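PDB 6KFN: alginate lyase from Paenibacillus sp. FPU-7, which catalyses the eliminative cleavage of glycosidic bonds in alginate, probably with a preference for mannuronate-containing stretches. Local coordinates for residues Trp82-Thr85 / Gly86-Met89; Asn128-Arg131 / Asn132-Ile135; Val271-Val274 / Gly275-Ala279. All blocks are in the same frame, centred on the assembly; numbering follows the deposited sequence. Where two conformers were deposited one is given.

Contact 1 of 3, residues Trp82-Thr85 / Gly86-Met89; sequences WNIT and GLKM
Ile84, Leu87 and Met89 gather their methyl groups on the inner side of the bend that joins two strands of one coil of the right-handed beta-helix. All the partners are close neighbours along the chain. The apolar part centres on CG2 of Ile84. With chi1 at -58° this branch lies anti to the backbone N, on the side where the other two residues come up to it. Leu87 adds CD1, 4.1 Å from Ile84 CG2, its side chain crossing that of the isoleucine at about a right angle. Met89, its chain bent at chi2 (82°), reaches the same branch, also crossing at about a right angle, with Met89 CE 3.6 Å from Ile84 CG2. Ile84 and Met89 were each modelled in two conformers, so this approach holds for one modelled pair and is less certain.

Polar backbone atoms line the turn itself. Gly86 takes a left-handed conformation, its phi of 72° easy for a glycine, and the chain swings round there; a CB on it would sit close to Thr85 O. Leu87 CG also lies against Thr85 O, at 3.6 Å.

Around it, Ile84 rests on Leu75 and Val77 of strand 73-77 and on Ile53 of the adjacent strand 51-55. Between side chains the chemistry is wholly apolar: a methyl, an isobutyl branch and a thioether methyl meet, so the fit rests on shape and burial.

Contact 2 of 3, residues Asn128-Arg131 / Asn132-Ile135; sequences NIIR and NSHI
Ile130 touches both Ser133 and Ile135 across a sharp bend of the right-handed beta-helix, where strand 129-131 ends and the chain turns toward strand 134-136. It is a local contact, and Asn132 makes the turn in the left-handed helical conformation. Ile130 CG1 stands anti to its own amide nitrogen (chi1 -178°), which carries the longer branch toward the turn: Ile130 CG1 passes 3.8 Å from Ser133 OG, and Ile130 CD1 comes within 4.3 Å of Ile135 CD1. Both isoleucines also rest on Val119 and Ile149, in the interior of the coil.

Arg131 follows, its end leading away from the bend. Its chain bends at chi3 and lies alongside Asn132, the two pointing the same way, with Arg131 CD 3.3 Å from Asn132 ND2 and the guanidinium and amide planes 43° apart. Both reach Asp107 of the preceding coil, which is consistent with their lying alongside: Asp107 OD2 forms a salt bridge with Arg131 NH1, and Asp107 OD1 is hydrogen-bonded to Asn132 ND2. Arg131 NH2 goes to Gln105 OE1.

The backbone of Arg131 is gripped as well, since the hydroxyl of Ser133 is hydrogen-bonded to its carbonyl while also bonding Leu109 N. With an alanine in place of this serine, Arg131 O would probably lose its donor and Leu109 N its acceptor, leaving the bend less firmly tied to the coil before it. Ser133 OG donates to Arg131 O at 2.8 Å, approaching from above the carbonyl plane, 52° out of it.

Contact 3 of 3, residues Val271-Val274 / Gly275-Ala279; sequences VNAV and GDATA
Val274, Gly275 and Ala273 give up the most surface to this local contact, the turn between strands 269-273 and 278-287 of the right-handed beta-helix. Val274 opens a type II' beta turn that closes at Ala277. The carbonyl oxygen Val274 O accepts the defining hydrogen bond from Ala277 N at 3.2 Å; the N-H points nearly straight at the oxygen (163°), though the donor stands above the carbonyl plane, 43° out of it. The CB of Val274 points away overall from the returning chain, while Val274 CG1, anti to the backbone N, lies against Gly275 N at 3.3 Å.

Gly275 fills the second position of the turn. Its backbone, with the positive phi that a II' turn requires there, suits a glycine, and a CB would lie close to Val274 O.

Ala273 carries the apolar side of the turn. Ala273 CB lies 4.1 Å from Ala277 CB, and beyond this pair Val271 CG1 reaches Ala279 CB at 4.4 Å, so that small groups line the inside of the bend in pairs. A water lies between Ala273 O (2.8 Å) and Ala277 O (2.6 Å) and can donate to either, though other acceptors compete. End to end the two segments run 146° apart.

Val243 of strand 241-243 packs against Val271, Ala273 and Ala277 alike, while Phe256 of strand 254-257 touches Val271 and Ala279. On the next coil, Leu292 and Gln294, just before and within strand 293-294, continue the sheet through backbone bonds, both to Val271 and Gln294 also to Ala273.

In the fold
Contacts 1 and 2 are the same kind of bend repeated along the beta-helix: strands 82-85 and 129-131 have strand 105-107 between them, and the contact centres lie only 9 Å apart, with nearest atoms about 7 Å apart. Contact 3 is a different corner, toward the far end of the solenoid, its centre about 35 Å from that of contact 1 and 27 Å from that of contact 2. The side chain of Val274 in contact 3 is about 8 Å from a bound sodium ion, the side chain of Ile135 in contact 2 about 13 Å. The two sodium sites use Glu147, Glu182 and Asp185, and Tyr210, Asp212 and Gln242, none of them part of these contacts.

Contact 1 of 3, residues Trp82-Thr85 / Gly86-Met89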
loop_
_atom_site.group_PDB
_atom_site.type_symbol
_atom_site.label_atom_id
_atom_site.label_comp_id
_atom_site.label_asym_id
_atom_site.label_seq_id
_atom_site.Cartn_x
_atom_site.Cartn_y
_atom_site.Cartn_z
ATOM N N TRP A 82 -2.068 2.793 16.119
ATOM C CA TRP A 82 -0.681 3.187 16.000
ATOM C C TRP A 82 -0.552 4.332 15.005
ATOM O O TRP A 82 -1.161 4.293 13.938
ATOM C CB TRP A 82 0.202 2.016 15.500
ATOM C CG TRP A 82 0.361 0.932 16.514
ATOM C CD1 TRP A 82 -0.605 0.022 16.878
ATOM C CD2 TRP A 82 1.502 0.700 17.357
ATOM N NE1 TRP A 82 -0.131 -0.788 17.870
ATOM C CE2 TRP A 82 1.146 -0.381 18.210
ATOM C CE3 TRP A 82 2.778 1.269 17.456
ATOM C CZ2 TRP A 82 2.028 -0.897 19.132
ATOM C CZ3 TRP A 82 3.649 0.741 18.386
ATOM C CH2 TRP A 82 3.263 -0.316 19.212
ATOM N N ASN A 83 0.295 5.302 15.334
ATOM C CA ASN A 83 0.793 6.322 14.406
ATOM C C ASN A 83 2.251 6.003 14.121
ATOM O O ASN A 83 3.073 5.977 15.034
ATOM C CB ASN A 83 0.677 7.709 15.009
ATOM C CG ASN A 83 -0.772 8.158 15.186
ATOM O OD1 ASN A 83 -1.693 7.588 14.573
ATOM N ND2 ASN A 83 -0.978 9.206 15.963
ATOM N N ILE A 84 2.521 5.693 12.861
ATOM C CA ILE A 84 3.843 5.293 12.377
ATOM C C ILE A 84 4.298 6.394 11.437
ATOM O O ILE A 84 3.700 6.570 10.373
ATOM C CB ILE A 84 3.752 3.927 11.671
ATOM C CG1 ILE A 84 3.186 2.864 12.616
ATOM C CG2 ILE A 84 5.111 3.528 11.135
ATOM C CD1 ILE A 84 2.621 1.659 11.931
ATOM N N THR A 85 5.315 7.175 11.845
ATOM C CA THR A 85 5.553 8.473 11.234
ATOM C C THR A 85 7.024 8.686 10.929
ATOM O O THR A 85 7.880 8.558 11.801
ATOM C CB THR A 85 5.063 9.593 12.179
ATOM O OG1 THR A 85 3.707 9.324 12.519
ATOM C CG2 THR A 85 5.205 10.938 11.523
ATOM N N GLY A 86 7.307 9.110 9.691
ATOM C CA GLY A 86 8.617 9.634 9.374
ATOM C C GLY A 86 9.732 8.641 9.306
ATOM O O GLY A 86 10.880 9.032 9.374
ATOM N N LEU A 87 9.459 7.381 9.130
ATOM C CA LEU A 87 10.447 6.320 9.143
ATOM C C LEU A 87 10.712 5.785 7.742
ATOM O O LEU A 87 9.846 5.800 6.875
ATOM C CB LEU A 87 9.934 5.166 10.005
ATOM C CG LEU A 87 9.788 5.517 11.500
ATOM C CD1 LEU A 87 8.999 4.451 12.226
ATOM C CD2 LEU A 87 11.125 5.631 12.136
ATOM N N LYS A 88 11.902 5.250 7.585
ATOM C CA LYS A 88 12.242 4.403 6.446
ATOM C C LYS A 88 12.088 2.941 6.849
ATOM O O LYS A 88 12.387 2.571 8.002
ATOM C CB LYS A 88 13.683 4.685 6.006
ATOM C CG LYS A 88 13.910 6.075 5.478
ATOM C CD LYS A 88 15.373 6.393 5.155
ATOM C CE LYS A 88 15.558 7.685 4.459
ATOM N NZ LYS A 88 17.016 7.882 4.183
ATOM N N MET A 89 11.649 2.110 5.912
ATOM C CA MET A 89 11.513 0.677 6.118
ATOM C C MET A 89 12.136 -0.035 4.918
ATOM O O MET A 89 11.800 0.279 3.776
ATOM C CB MET A 89 10.045 0.211 6.249
ATOM C CG MET A 89 9.313 0.554 7.543
ATOM S SD MET A 89 8.673 2.212 7.565
ATOM C CE MET A 89 7.816 2.165 9.185
#

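Contact 2 of 3, residues Asn128-Arg131 / Asn132-Ile135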
loop_
_atom_site.group_PDB
_atom_site.type_symbol
_atom_site.label_atom_id
_atom_site.label_comp_id
_atom_site.label_asym_id
_atom_site.label_seq_id
_atom_site.Cartn_x
_atom_site.Cartn_y
_atom_site.Cartn_z
ATOM N N ASN A 128 -7.627 2.103 8.176
ATOM C CA ASN A 128 -6.246 2.564 8.256
ATOM C C ASN A 128 -5.989 3.587 7.156
ATOM O O ASN A 128 -6.757 3.701 6.204
ATOM C CB ASN A 128 -5.298 1.393 8.101
ATOM C CG ASN A 128 -5.588 0.293 9.110
ATOM O OD1 ASN A 128 -5.394 0.506 10.311
ATOM N ND2 ASN A 128 -6.018 -0.870 8.654
ATOM N N ILE A 129 -4.881 4.321 7.288
ATOM C CA ILE A 129 -4.452 5.248 6.245
ATOM C C ILE A 129 -2.944 5.166 6.088
ATOM O O ILE A 129 -2.222 5.097 7.073
ATOM C CB ILE A 129 -4.924 6.687 6.506
ATOM C CG1 ILE A 129 -4.571 7.619 5.333
ATOM C CG2 ILE A 129 -4.450 7.219 7.826
ATOM C CD1 ILE A 129 -5.374 8.876 5.307
ATOM N N ILE A 130 -2.498 5.210 4.850
ATOM C CA ILE A 130 -1.123 5.529 4.518
ATOM C C ILE A 130 -1.144 6.784 3.666
ATOM O O ILE A 130 -1.832 6.849 2.643
ATOM C CB ILE A 130 -0.352 4.360 3.877
ATOM C CG1 ILE A 130 1.093 4.787 3.609
ATOM C CG2 ILE A 130 -1.025 3.791 2.640
ATOM C CD1 ILE A 130 2.044 3.648 3.321
ATOM N N ARG A 131 -0.386 7.799 4.110
ATOM C CA ARG A 131 -0.379 9.078 3.451
ATOM C C ARG A 131 1.041 9.612 3.351
ATOM O O ARG A 131 1.921 9.281 4.154
ATOM C CB ARG A 131 -1.299 10.069 4.137
ATOM C CG ARG A 131 -0.906 10.459 5.514
ATOM C CD ARG A 131 -1.567 11.773 5.896
ATOM N NE ARG A 131 -2.853 11.537 6.491
ATOM C CZ ARG A 131 -3.005 11.226 7.764
ATOM N NH1 ARG A 131 -1.960 11.096 8.534
ATOM N NH2 ARG A 131 -4.202 11.014 8.243
ATOM N N ASN A 132 1.257 10.469 2.364
ATOM C CA ASN A 132 2.482 11.273 2.288
ATOM C C ASN A 132 3.726 10.381 2.399
ATOM O O ASN A 132 4.640 10.650 3.167
ATOM C CB ASN A 132 2.512 12.347 3.375
ATOM C CG ASN A 132 1.302 13.218 3.360
ATOM O OD1 ASN A 132 0.763 13.520 2.294
ATOM N ND2 ASN A 132 0.851 13.638 4.544
ATOM N N SER A 133 3.736 9.302 1.614
ATOM C CA SER A 133 4.765 8.283 1.697
ATOM C C SER A 133 5.222 7.914 0.289
ATOM O O SER A 133 4.531 8.183 -0.676
ATOM C CB SER A 133 4.222 7.028 2.422
ATOM O OG SER A 133 3.922 7.317 3.793
ATOM N N HIS A 134 6.382 7.257 0.205
ATOM C CA HIS A 134 6.955 6.800 -1.062
ATOM C C HIS A 134 7.324 5.344 -0.914
ATOM O O HIS A 134 8.099 4.992 -0.013
ATOM C CB HIS A 134 8.185 7.634 -1.415
ATOM C CG HIS A 134 8.782 7.324 -2.768
ATOM N ND1 HIS A 134 10.049 7.740 -3.102
ATOM C CD2 HIS A 134 8.307 6.670 -3.845
ATOM C CE1 HIS A 134 10.308 7.365 -4.344
ATOM N NE2 HIS A 134 9.270 6.702 -4.816
ATOM N N ILE A 135 6.798 4.497 -1.817
ATOM C CA ILE A 135 7.095 3.089 -1.870
ATOM C C ILE A 135 7.756 2.820 -3.217
ATOM O O ILE A 135 7.200 3.190 -4.256
ATOM C CB ILE A 135 5.816 2.230 -1.733
ATOM C CG1 ILE A 135 5.106 2.524 -0.411
ATOM C CG2 ILE A 135 6.129 0.767 -1.899
ATOM C CD1 ILE A 135 3.680 2.016 -0.349
#

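Contact 3 of 3, residues Val271-Val274 / Gly275-Ala279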
loop_
_atom_site.group_PDB
_atom_site.type_symbol
_atom_site.label_atom_id
_atom_site.label_comp_id
_atom_site.label_asym_id
_atom_site.label_seq_id
_atom_site.Cartn_x
_atom_site.Cartn_y
_atom_site.Cartn_z
ATOM N N VAL A 271 -9.580 2.724 -18.029
ATOM C CA VAL A 271 -10.220 1.715 -17.183
ATOM C C VAL A 271 -10.630 0.548 -18.056
ATOM O O VAL A 271 -11.453 0.717 -18.968
ATOM C CB VAL A 271 -11.444 2.233 -16.407
ATOM C CG1 VAL A 271 -12.041 1.104 -15.550
ATOM C CG2 VAL A 271 -11.087 3.440 -15.555
ATOM N N ASN A 272 -10.072 -0.625 -17.765
ATOM C CA ASN A 272 -10.442 -1.880 -18.428
ATOM C C ASN A 272 -11.154 -2.739 -17.380
ATOM O O ASN A 272 -10.500 -3.365 -16.535
ATOM C CB ASN A 272 -9.209 -2.561 -18.990
ATOM C CG ASN A 272 -9.550 -3.780 -19.774
ATOM O OD1 ASN A 272 -10.732 -4.074 -20.044
ATOM N ND2 ASN A 272 -8.519 -4.498 -20.204
ATOM N N ALA A 273 -12.490 -2.705 -17.417
ATOM C CA ALA A 273 -13.313 -3.454 -16.482
ATOM C C ALA A 273 -13.674 -4.772 -17.165
ATOM O O ALA A 273 -14.470 -4.794 -18.104
ATOM C CB ALA A 273 -14.560 -2.658 -16.110
ATOM N N VAL A 274 -13.032 -5.843 -16.737
ATOM C CA VAL A 274 -13.114 -7.113 -17.457
ATOM C C VAL A 274 -14.359 -7.900 -17.054
ATOM O O VAL A 274 -14.656 -8.055 -15.869
ATOM C CB VAL A 274 -11.829 -7.912 -17.216
ATOM C CG1 VAL A 274 -11.865 -9.259 -17.924
ATOM C CG2 VAL A 274 -10.611 -7.111 -17.676
ATOM N N GLY A 275 -15.058 -8.443 -18.030
ATOM C CA GLY A 275 -16.114 -9.396 -17.761
ATOM C C GLY A 275 -17.315 -8.755 -17.119
ATOM O O GLY A 275 -17.918 -7.826 -17.655
ATOM N N ASP A 276 -17.672 -9.229 -15.918
ATOM C CA ASP A 276 -18.804 -8.725 -15.175
ATOM C C ASP A 276 -18.443 -7.560 -14.249
ATOM O O ASP A 276 -19.311 -7.075 -13.522
ATOM C CB ASP A 276 -19.429 -9.863 -14.345
ATOM C CG ASP A 276 -20.057 -10.923 -15.152
ATOM O OD1 ASP A 276 -20.657 -10.636 -16.194
ATOM O OD2 ASP A 276 -19.973 -12.101 -14.731
ATOM N N ALA A 277 -17.198 -7.098 -14.252
ATOM C CA ALA A 277 -16.803 -6.032 -13.352
ATOM C C ALA A 277 -17.571 -4.760 -13.686
ATOM O O ALA A 277 -17.880 -4.512 -14.847
ATOM C CB ALA A 277 -15.312 -5.775 -13.490
ATOM N N THR A 278 -17.857 -3.926 -12.674
ATOM C CA THR A 278 -18.549 -2.677 -12.937
ATOM C C THR A 278 -17.773 -1.490 -12.365
ATOM O O THR A 278 -17.185 -1.554 -11.280
ATOM C CB THR A 278 -19.996 -2.668 -12.408
ATOM O OG1 THR A 278 -20.009 -2.904 -10.996
ATOM C CG2 THR A 278 -20.857 -3.681 -13.146
ATOM N N ALA A 279 -17.838 -0.390 -13.120
ATOM C CA ALA A 279 -17.190 0.834 -12.733
ATOM C C ALA A 279 -17.982 2.017 -13.220
ATOM O O ALA A 279 -18.770 1.933 -14.164
ATOM C CB ALA A 279 -15.766 0.876 -13.311
HETATM O O HOH W 1 -17.094 -4.985 -17.298
#